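Local coordinates for four helix bundle protein (PDB 2RLD) that is of unknown function but belongs to the 23S rRNA-intervening sequence (S23) family of four-helix-bundle proteins and binds calcium, at residues A19-N24 with N101-E106; G46-A51 with L73-E78. All blocks are in the same frame, centred on the assembly; numbering follows the deposited sequence.

Contact 1 (A19-N24 with N101-E106)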
ATOM      1  N   ALA C  19       6.293 -20.088   5.191  1.00 17.34           N
ATOM      2  CA  ALA C  19       5.114 -19.297   4.876  1.00 15.27           C
ATOM      3  C   ALA C  19       3.959 -19.719   5.795  1.00 14.67           C
ATOM      4  O   ALA C  19       3.227 -18.882   6.338  1.00 15.22           O
ATOM      5  CB  ALA C  19       4.736 -19.467   3.365  1.00 15.10           C
ATOM      6  N   VAL C  20       3.811 -21.022   6.007  1.00 15.56           N
ATOM      7  CA  VAL C  20       2.721 -21.522   6.839  1.00 16.05           C
ATOM      8  C   VAL C  20       2.924 -21.056   8.321  1.00 15.08           C
ATOM      9  O   VAL C  20       1.985 -20.609   8.999  1.00 16.24           O
ATOM     10  CB  VAL C  20       2.630 -23.051   6.772  1.00 15.51           C
ATOM     11  CG1 VAL C  20       1.682 -23.571   7.868  1.00 18.47           C
ATOM     12  CG2 VAL C  20       2.180 -23.545   5.333  1.00 17.36           C
ATOM     13  N   ARG C  21       4.146 -21.141   8.803  1.00 16.65           N
ATOM     14  CA  ARG C  21       4.453 -20.661  10.136  1.00 16.04           C
ATOM     15  C   ARG C  21       4.160 -19.156  10.234  1.00 15.63           C
ATOM     16  O   ARG C  21       3.636 -18.686  11.250  1.00 15.30           O
ATOM     17  CB  ARG C  21       5.909 -20.930  10.481  1.00 18.11           C
ATOM     18  CG  ARG C  21       6.252 -22.424  10.570  1.00 16.66           C
ATOM     19  CD  ARG C  21       7.432 -22.638  11.532  1.00 21.83           C
ATOM     20  NE  ARG C  21       7.072 -22.402  12.929  1.00 20.04           N
ATOM     21  CZ  ARG C  21       7.959 -22.304  13.922  1.00 21.47           C
ATOM     22  NH1 ARG C  21       9.263 -22.403  13.673  1.00 19.07           N
ATOM     23  NH2 ARG C  21       7.547 -22.072  15.158  1.00 21.27           N
ATOM     24  N   ILE C  22       4.492 -18.401   9.184  1.00 13.67           N
ATOM     25  CA  ILE C  22       4.217 -16.974   9.163  1.00 14.99           C
ATOM     26  C   ILE C  22       2.710 -16.689   9.196  1.00 15.18           C
ATOM     27  O   ILE C  22       2.245 -15.757   9.891  1.00 15.60           O
ATOM     28  CB  ILE C  22       4.944 -16.301   7.980  1.00 16.82           C
ATOM     29  CG1 ILE C  22       6.453 -16.283   8.252  1.00 18.21           C
ATOM     30  CG2 ILE C  22       4.361 -14.875   7.721  1.00 16.06           C
ATOM     31  CD1 ILE C  22       6.837 -15.349   9.441  1.00 17.76           C
ATOM     32  N   VAL C  23       1.935 -17.489   8.479  1.00 16.66           N
ATOM     33  CA  VAL C  23       0.475 -17.367   8.569  1.00 16.19           C
ATOM     34  C   VAL C  23      -0.007 -17.595   9.997  1.00 16.70           C
ATOM     35  O   VAL C  23      -0.856 -16.849  10.520  1.00 17.06           O
ATOM     36  CB  VAL C  23      -0.253 -18.277   7.566  1.00 15.80           C
ATOM     37  CG1 VAL C  23      -1.746 -18.330   7.810  1.00 19.01           C
ATOM     38  CG2 VAL C  23      -0.019 -17.811   6.164  1.00 16.26           C
ATOM     39  N   ASN C  24       0.500 -18.635  10.640  1.00 15.42           N
ATOM     40  CA  ASN C  24       0.126 -18.880  12.043  1.00 17.86           C
ATOM     41  C   ASN C  24       0.524 -17.752  12.991  1.00 15.76           C
ATOM     42  O   ASN C  24      -0.243 -17.386  13.911  1.00 18.12           O
ATOM     43  CB  ASN C  24       0.705 -20.222  12.500  1.00 19.22           C
ATOM     44  CG  ASN C  24      -0.019 -21.413  11.892  1.00 21.96           C
ATOM     45  OD1 ASN C  24      -1.168 -21.313  11.468  1.00 22.24           O
ATOM     46  ND2 ASN C  24       0.657 -22.562  11.871  1.00 24.64           N
ATOM     47  N   ASN C 101      12.774 -17.557  14.027  1.00 19.27           N
ATOM     48  CA  ASN C 101      13.961 -16.902  13.484  1.00 17.76           C
ATOM     49  C   ASN C 101      15.018 -17.895  12.999  1.00 18.82           C
ATOM     50  O   ASN C 101      15.703 -17.640  12.016  1.00 19.28           O
ATOM     51  CB  ASN C 101      14.571 -15.939  14.504  1.00 20.04           C
ATOM     52  CG  ASN C 101      15.676 -15.084  13.900  1.00 19.73           C
ATOM     53  OD1 ASN C 101      15.418 -14.235  13.052  1.00 25.82           O
ATOM     54  ND2 ASN C 101      16.907 -15.311  14.332  1.00 30.01           N
ATOM     55  N   ASN C 102      15.145 -19.022  13.688  1.00 17.55           N
ATOM     56  CA  ASN C 102      16.054 -20.074  13.274  1.00 17.71           C
ATOM     57  C   ASN C 102      15.638 -20.645  11.925  1.00 18.80           C
ATOM     58  O   ASN C 102      16.488 -20.920  11.094  1.00 17.55           O
ATOM     59  CB  ASN C 102      16.104 -21.191  14.313  1.00 18.71           C
ATOM     60  CG  ASN C 102      16.924 -20.818  15.533  1.00 21.23           C
ATOM     61  OD1 ASN C 102      17.667 -19.827  15.521  1.00 25.78           O
ATOM     62  ND2 ASN C 102      16.784 -21.602  16.600  1.00 22.27           N
ATOM     63  N   ASP C 103      14.335 -20.802  11.701  1.00 19.88           N
ATOM     64  CA  ASP C 103      13.854 -21.261  10.393  1.00 18.06           C
ATOM     65  C   ASP C 103      14.151 -20.214   9.301  1.00 18.59           C
ATOM     66  O   ASP C 103      14.493 -20.561   8.149  1.00 18.59           O
ATOM     67  CB  ASP C 103      12.354 -21.570  10.462  1.00 17.27           C
ATOM     68  CG  ASP C 103      12.041 -22.849  11.221  1.00 19.40           C
ATOM     69  OD1 ASP C 103      12.985 -23.564  11.588  1.00 19.83           O
ATOM     70  OD2 ASP C 103      10.836 -23.173  11.404  1.00 20.83           O
ATOM     71  N   SER C 104      13.980 -18.941   9.650  1.00 17.93           N
ATOM     72  CA  SER C 104      14.256 -17.834   8.720  1.00 17.89           C
ATOM     73  C   SER C 104      15.712 -17.822   8.319  1.00 20.50           C
ATOM     74  O   SER C 104      16.056 -17.768   7.131  1.00 22.50           O
ATOM     75  CB  SER C 104      13.849 -16.488   9.326  1.00 22.08           C
ATOM     76  OG  SER C 104      13.519 -15.553   8.299  1.00 24.98           O
ATOM     77  N   THR C 105      16.587 -17.935   9.308  1.00 20.96           N
ATOM     78  CA  THR C 105      18.002 -17.774   9.045  1.00 20.74           C
ATOM     79  C   THR C 105      18.564 -19.001   8.305  1.00 20.21           C
ATOM     80  O   THR C 105      19.527 -18.895   7.526  1.00 19.55           O
ATOM     81  CB  THR C 105      18.770 -17.442  10.342  1.00 22.25           C
ATOM     82  OG1 THR C 105      18.517 -18.445  11.317  1.00 26.42           O
ATOM     83  CG2 THR C 105      18.309 -16.102  10.903  1.00 22.12           C
ATOM     84  N   GLU C 106      17.951 -20.164   8.519  1.00 21.52           N
ATOM     85  CA  GLU C 106      18.270 -21.349   7.715  1.00 21.74           C
ATOM     86  C   GLU C 106      18.032 -21.064   6.236  1.00 19.79           C
ATOM     87  O   GLU C 106      18.801 -21.494   5.396  1.00 22.00           O
ATOM     88  CB  GLU C 106      17.432 -22.548   8.173  1.00 22.07           C
ATOM     89  CG  GLU C 106      17.602 -23.800   7.344  1.00 25.32           C
ATOM     90  CD  GLU C 106      16.740 -24.962   7.843  1.00 28.43           C
ATOM     91  OE1 GLU C 106      15.630 -24.717   8.383  1.00 26.80           O
ATOM     92  OE2 GLU C 106      17.182 -26.124   7.703  1.00 34.02           O
TER

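Contact 2 (G46-A51 with L73-E78). With EDO (1,2-ethanediol), chain S.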
ATOM      1  N   GLY C  46       7.235 -12.447   5.031  1.00 14.54           N
ATOM      2  CA  GLY C  46       7.516 -13.844   5.370  1.00 16.03           C
ATOM      3  C   GLY C  46       6.983 -14.813   4.323  1.00 16.17           C
ATOM      4  O   GLY C  46       7.584 -15.850   4.065  1.00 16.17           O
ATOM      5  N   THR C  47       5.837 -14.496   3.744  1.00 15.81           N
ATOM      6  CA  THR C  47       5.257 -15.347   2.697  1.00 16.14           C
ATOM      7  C   THR C  47       5.828 -15.049   1.320  1.00 18.12           C
ATOM      8  O   THR C  47       5.806 -15.917   0.421  1.00 17.27           O
ATOM      9  CB  THR C  47       3.686 -15.233   2.663  1.00 15.18           C
ATOM     10  OG1 THR C  47       3.330 -13.883   2.368  1.00 15.05           O
ATOM     11  CG2 THR C  47       3.080 -15.713   3.996  1.00 16.19           C
ATOM     12  N   SER C  48       6.422 -13.864   1.155  1.00 16.20           N
ATOM     13  CA  SER C  48       7.003 -13.453  -0.132  1.00 18.28           C
ATOM     14  C   SER C  48       8.341 -14.154  -0.413  1.00 17.48           C
ATOM     15  O   SER C  48       8.770 -14.222  -1.565  1.00 18.59           O
ATOM     16  CB  SER C  48       7.180 -11.939  -0.202  1.00 19.41           C
ATOM     17  OG  SER C  48       5.921 -11.259  -0.213  1.00 19.73           O
ATOM     18  N   ILE C  49       9.015 -14.631   0.633  1.00 17.17           N
ATOM     19  CA  ILE C  49      10.248 -15.423   0.449  1.00 17.50           C
ATOM     20  C   ILE C  49       9.937 -16.584  -0.528  1.00 17.22           C
ATOM     21  O   ILE C  49      10.531 -16.685  -1.608  1.00 17.09           O
ATOM     22  CB  ILE C  49      10.783 -15.978   1.794  1.00 16.99           C
ATOM     23  CG1 ILE C  49      11.024 -14.850   2.812  1.00 18.96           C
ATOM     24  CG2 ILE C  49      12.090 -16.794   1.613  1.00 19.79           C
ATOM     25  CD1 ILE C  49      11.329 -15.370   4.224  1.00 17.60           C
ATOM     26  N   GLY C  50       8.939 -17.410  -0.190  1.00 17.81           N
ATOM     27  CA  GLY C  50       8.576 -18.574  -1.043  1.00 17.29           C
ATOM     28  C   GLY C  50       8.079 -18.176  -2.421  1.00 16.43           C
ATOM     29  O   GLY C  50       8.370 -18.855  -3.416  1.00 17.75           O
ATOM     30  N   ALA C  51       7.320 -17.085  -2.486  1.00 17.43           N
ATOM     31  CA  ALA C  51       6.776 -16.625  -3.749  1.00 17.84           C
ATOM     32  C   ALA C  51       7.909 -16.252  -4.745  1.00 18.07           C
ATOM     33  O   ALA C  51       7.836 -16.552  -5.931  1.00 20.73           O
ATOM     34  CB  ALA C  51       5.826 -15.443  -3.528  1.00 18.37           C
ATOM     35  N   LEU C  73      15.962 -13.389  -0.637  1.00 16.95           N
ATOM     36  CA  LEU C  73      16.863 -13.076   0.464  1.00 16.62           C
ATOM     37  C   LEU C  73      16.511 -11.738   1.149  1.00 17.09           C
ATOM     38  O   LEU C  73      16.618 -11.592   2.374  1.00 15.16           O
ATOM     39  CB  LEU C  73      18.294 -13.026  -0.055  1.00 18.58           C
ATOM     40  CG  LEU C  73      19.371 -12.746   0.979  1.00 18.39           C
ATOM     41  CD1 LEU C  73      19.257 -13.717   2.158  1.00 17.65           C
ATOM     42  CD2 LEU C  73      20.734 -12.818   0.297  1.00 18.63           C
ATOM     43  N   LYS C  74      16.107 -10.767   0.340  1.00 15.46           N
ATOM     44  CA  LYS C  74      15.687  -9.469   0.849  1.00 15.87           C
ATOM     45  C   LYS C  74      14.510  -9.638   1.778  1.00 16.14           C
ATOM     46  O   LYS C  74      14.437  -9.042   2.875  1.00 16.45           O
ATOM     47  CB  LYS C  74      15.264  -8.574  -0.302  1.00 17.15           C
ATOM     48  CG  LYS C  74      14.803  -7.179   0.112  1.00 21.73           C
ATOM     49  CD  LYS C  74      14.537  -6.300  -1.110  1.00 20.98           C
ATOM     50  CE  LYS C  74      13.236  -6.694  -1.863  1.00 26.15           C
ATOM     51  NZ  LYS C  74      12.035  -6.179  -1.133  1.00 28.23           N
ATOM     52  N   GLU C  75      13.567 -10.432   1.307  1.00 15.97           N
ATOM     53  CA  GLU C  75      12.327 -10.686   2.060  1.00 15.67           C
ATOM     54  C   GLU C  75      12.624 -11.447   3.365  1.00 17.40           C
ATOM     55  O   GLU C  75      12.049 -11.155   4.419  1.00 16.08           O
ATOM     56  CB  GLU C  75      11.322 -11.426   1.175  1.00 17.47           C
ATOM     57  CG  GLU C  75      10.820 -10.642  -0.048  1.00 20.27           C
ATOM     58  CD  GLU C  75       9.930  -9.439   0.275  1.00 25.06           C
ATOM     59  OE1 GLU C  75       9.749  -9.073   1.454  1.00 24.46           O
ATOM     60  OE2 GLU C  75       9.373  -8.871  -0.692  1.00 33.53           O
ATOM     61  N   ALA C  76      13.553 -12.391   3.315  1.00 17.30           N
ATOM     62  CA  ALA C  76      14.024 -13.094   4.524  1.00 16.29           C
ATOM     63  C   ALA C  76      14.627 -12.108   5.531  1.00 14.93           C
ATOM     64  O   ALA C  76      14.326 -12.170   6.732  1.00 15.55           O
ATOM     65  CB  ALA C  76      15.041 -14.166   4.146  1.00 15.35           C
ATOM     66  N   ASN C  77      15.437 -11.180   5.037  1.00 17.41           N
ATOM     67  CA  ASN C  77      16.036 -10.194   5.911  0.50 14.51           C
ATOM     68  C   ASN C  77      15.032  -9.234   6.494  1.00 15.66           C
ATOM     69  O   ASN C  77      15.104  -8.928   7.694  1.00 17.61           O
ATOM     70  CB  ASN C  77      17.152  -9.454   5.211  0.50 15.13           C
ATOM     71  CG  ASN C  77      18.440 -10.194   5.312  0.50 13.17           C
ATOM     72  OD1 ASN C  77      19.110 -10.124   6.346  0.50 16.26           O
ATOM     73  ND2 ASN C  77      18.789 -10.941   4.271  0.50 17.28           N
ATOM     74  N   GLU C  78      14.059  -8.804   5.696  1.00 15.56           N
ATOM     75  CA  GLU C  78      13.008  -7.933   6.258  1.00 13.58           C
ATOM     76  C   GLU C  78      12.210  -8.668   7.337  1.00 16.22           C
ATOM     77  O   GLU C  78      11.888  -8.102   8.393  1.00 16.65           O
ATOM     78  CB  GLU C  78      12.079  -7.415   5.165  1.00 14.90           C
ATOM     79  CG  GLU C  78      11.146  -6.355   5.730  1.00 15.14           C
ATOM     80  CD  GLU C  78      10.074  -5.882   4.787  1.00 21.00           C
ATOM     81  OE1 GLU C  78      10.270  -5.970   3.553  1.00 25.51           O
ATOM     82  OE2 GLU C  78       9.034  -5.412   5.303  1.00 17.47           O
TER
HETATM   83  C1  EDO S 122       3.558 -13.036  -2.543  1.00 28.30           C
HETATM   84  O1  EDO S 122       4.842 -12.391  -2.467  1.00 31.53           O
HETATM   85  C2  EDO S 122       3.254 -13.736  -1.220  1.00 31.98           C
HETATM   86  O2  EDO S 122       3.185 -12.786  -0.135  1.00 26.61           O

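Contact 1 (A19-N24 with N101-E106)
With CG turned beside the backbone N in R21 (chi1 -65°) and likewise in D103, the two side chains reach toward each other between helices that stand well apart here. The R21 chain then bends at chi3, which swings its guanidinium round so that NH1 faces the aspartate. A salt bridge results: R21 NH1 donates to D103 OD2 at 2.9 Å, with an N-H...O angle of 154°. The acceptor lies at the guanidinium edge and nearly in its plane, whereas NH1 comes to OD2 from well above the carboxylate plane. The two flat groups stand 69° apart, and the link runs from one nitrogen to one oxygen, with no second N-O pair. R21 CD also passes 3.4 Å from D103 OD2. Elsewhere the segments stay apart, their closest CA atoms, those of R21 and D103, being 9.4 Å from each other. In the four-helix bundle this is a surface bridge from helix 7-32 to helix 94-116, the first and last helices of the chain. The other end of the guanidinium is held as well, R21 NH2 bonding to S99 OG one turn before D103, so both of its amino groups are engaged on the same partner helix. D103 also rests on F18, and it is a ligand of a second calcium site in a structure of this protein, although no calcium is bound to it here.

Contact 2 (G46-A51 with L73-E78)
Two antiparallel helices of the four-helix bundle, 38-57 and 62-88, pack side by side here, their short segments 7.9 Å apart at the axes and 164° apart in direction. I49 carries the apolar half of the contact. Its CG1 lies beside the backbone N (chi1 -56°), which directs the extended end of the chain at the neighbouring helix. CD1 rests 3.5 Å from A76 CA, with the A76 methyl a little farther off, while CG1 lies alongside the backbone between E75 and A76, 3.8 Å from E75 CB. Trimmed to alanine, I49 would lose CG1 and CD1, which is likely to open a gap against A76 and the E75 backbone and leave F18 and I107 with one apolar neighbour fewer. E75 and S48 make the outer half. The E75 chain bends at chi2 (-68°), which lays its carboxylate carbon, CD, 3.7 Å from S48 CB. This is van der Waals contact, and no hydrogen bond joins the two segments. The hydroxyl of S48 is instead engaged on its own helix, with R44 O, and accepts from a 1,2-ethanediol, probably from the crystallisation liquor; the bond from EDO O1 to S48 OG is 2.7 Å. EDO O2 lies within hydrogen-bonding distance of both T47 OG1 (2.7 Å) and S48 OG (3.1 Å), its one proton having to be shared between them or to alternate. E55 of a third subunit forms a salt bridge with K74, and A51 of that subunit packs on E78. Within the chain, helix 94-116 meets I49 through I107 and A76 through N108, and helix 7-32 reaches I49 through F18 and T47 through I22.

Overall arrangement
From the N terminus, helix 7-32 supplies the first half of contact 1, and helices 38-57 and 62-88 follow as the two sides of contact 2. Only with helix 94-116 does contact 1 close, so the shorter loop of contact 2 is nested inside its span. Contact 1 ties the first helix to the last at the bundle surface; contact 2 pairs the two middle helices, and together they involve all four. Their centres are 10 Å apart, and they touch where I22 meets G46 and T47 and where S104 meets A76, joining helix 7-32 to 38-57 and 94-116 to 62-88. Both also border a second subunit, whose Y81 packs on A19 and A51.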